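Side-chain contact in uroporphyrinogen-III synthetase (Pseudomonas syringae pv. tomato, PDB 3RE1), which probably catalyses the cyclization of the linear tetrapyrrole hydroxymethylbilane to the macrocycle uroporphyrinogen III, a step of porphyrin biosynthesis: residues A[153-156]-A[157-161]. Numbering follows the deposited sequence.
Sequences RELL and AEQLR
L155 and Q159, one turn apart at the start of helix 155-162, make the main side-chain contact. In this van der Waals contact the leucine end meets the polar amide: L155 CD1 lies 3.5 Å from Q159 CD, and L155 CG is 3.3 Å from Q159 OE1. With CG anti to the backbone N (chi1 177°), the leucine branch extends to where the glutamine chain crosses it. On the inward side the contact is looser, L156 CG standing 4.4 Å from L160 CD1; both leucines also pack on L128 and on I71 of strand 69-72.

Backbone bonds supply the helical frame. E158 N donates to E154 O at 2.9 Å, nearly in line with the carbonyl, and L160 N reaches L156 O at 2.9 Å with an N-H...O angle of 167°.

Charged groups occupy another side. R161 NH1 meets E158 OE2 at 3.1 Å in a salt bridge whose hydrogen bond is weak (132°), while A157 CB lies above one guanidinium face, offset toward its rim. E154 OE2 forms a salt bridge with R148, E154 OE1 is hydrogen-bonded to Y169 OH, and R161 NH2 bonds V167 O.

The chemistry thus implies an amphipathic helix in this beta-alpha-beta unit: L156 and L160 packed inward, L155 left on the exposed side with Q159, E154 reaching R148 and Y169, and R161 bonding the backbone of strand 166-176.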
loop_
_atom_site.group_PDB
_atom_site.type_symbol
_atom_site.label_atom_id
_atom_site.label_comp_id
_atom_site.label_asym_id
_atom_site.label_seq_id
_atom_site.Cartn_x
_atom_site.Cartn_y
_atom_site.Cartn_z
ATOM N N ARG A 153 4.866 -2.113 7.539
ATOM C CA ARG A 153 5.997 -1.322 7.974
ATOM C C ARG A 153 5.987 -1.237 9.491
ATOM O O ARG A 153 4.943 -0.992 10.102
ATOM C CB ARG A 153 5.925 0.088 7.387
ATOM C CG ARG A 153 5.309 0.163 6.013
ATOM C CD ARG A 153 6.340 0.537 4.968
ATOM N NE ARG A 153 5.683 0.828 3.694
ATOM C CZ ARG A 153 5.354 2.057 3.273
ATOM N NH1 ARG A 153 5.643 3.126 4.021
ATOM N NH2 ARG A 153 4.755 2.218 2.094
ATOM N N GLU A 154 7.155 -1.399 10.098
ATOM C CA GLU A 154 7.256 -1.354 11.561
ATOM C C GLU A 154 7.723 0.005 12.077
ATOM O O GLU A 154 7.836 0.225 13.277
ATOM C CB GLU A 154 8.186 -2.463 12.058
ATOM C CG GLU A 154 7.757 -3.850 11.613
ATOM C CD GLU A 154 6.381 -4.236 12.136
ATOM O OE1 GLU A 154 6.032 -3.896 13.314
ATOM O OE2 GLU A 154 5.662 -4.906 11.358
ATOM N N LEU A 155 7.972 0.924 11.153
ATOM C CA LEU A 155 8.514 2.228 11.506
ATOM C C LEU A 155 7.683 2.982 12.539
ATOM O O LEU A 155 8.212 3.396 13.592
ATOM C CB LEU A 155 8.712 3.086 10.273
ATOM C CG LEU A 155 9.215 4.485 10.593
ATOM C CD1 LEU A 155 10.517 4.420 11.396
ATOM C CD2 LEU A 155 9.410 5.266 9.337
ATOM N N LEU A 156 6.402 3.154 12.242
ATOM C CA LEU A 156 5.505 3.872 13.138
ATOM C C LEU A 156 5.437 3.304 14.554
ATOM O O LEU A 156 5.622 4.035 15.532
ATOM C CB LEU A 156 4.097 3.893 12.576
ATOM C CG LEU A 156 3.252 5.015 13.186
ATOM C CD1 LEU A 156 3.874 6.374 12.864
ATOM C CD2 LEU A 156 1.836 4.909 12.644
ATOM N N ALA A 157 5.196 1.996 14.647
ATOM C CA ALA A 157 5.171 1.310 15.915
ATOM C C ALA A 157 6.491 1.469 16.675
ATOM O O ALA A 157 6.491 1.710 17.898
ATOM C CB ALA A 157 4.830 -0.165 15.692
ATOM N N GLU A 158 7.602 1.352 15.959
ATOM C CA GLU A 158 8.937 1.454 16.581
ATOM C C GLU A 158 9.199 2.864 17.068
ATOM O O GLU A 158 9.742 3.070 18.168
ATOM C CB GLU A 158 10.028 1.009 15.606
ATOM C CG GLU A 158 10.061 -0.519 15.371
ATOM C CD GLU A 158 10.356 -1.288 16.648
ATOM O OE1 GLU A 158 11.294 -0.890 17.372
ATOM O OE2 GLU A 158 9.657 -2.273 16.948
ATOM N N GLN A 159 8.751 3.838 16.292
ATOM C CA GLN A 159 8.869 5.240 16.729
ATOM C C GLN A 159 8.006 5.487 17.999
ATOM O O GLN A 159 8.459 6.077 18.972
ATOM C CB GLN A 159 8.429 6.166 15.614
ATOM C CG GLN A 159 9.248 5.973 14.358
ATOM C CD GLN A 159 8.762 6.827 13.211
ATOM O OE1 GLN A 159 7.688 6.574 12.626
ATOM N NE2 GLN A 159 9.544 7.860 12.881
ATOM N N LEU A 160 6.772 4.994 17.989
ATOM C CA LEU A 160 5.925 5.115 19.131
ATOM C C LEU A 160 6.537 4.426 20.384
ATOM O O LEU A 160 6.640 5.052 21.445
ATOM C CB LEU A 160 4.585 4.486 18.800
ATOM C CG LEU A 160 3.735 5.298 17.847
ATOM C CD1 LEU A 160 2.464 4.523 17.516
ATOM C CD2 LEU A 160 3.394 6.646 18.494
ATOM N N ARG A 161 6.937 3.155 20.266
ATOM C CA ARG A 161 7.504 2.458 21.397
ATOM C C ARG A 161 8.742 3.170 21.931
ATOM O O ARG A 161 8.930 3.287 23.133
ATOM C CB ARG A 161 7.858 1.021 21.011
ATOM C CG ARG A 161 6.672 0.108 20.868
ATOM C CD ARG A 161 7.088 -1.249 20.319
ATOM N NE ARG A 161 5.898 -2.022 19.925
ATOM C CZ ARG A 161 5.786 -2.775 18.825
ATOM N NH1 ARG A 161 6.798 -2.886 17.966
ATOM N NH2 ARG A 161 4.653 -3.413 18.587
HETATM O O HOH W 1 4.564 0.662 12.598
#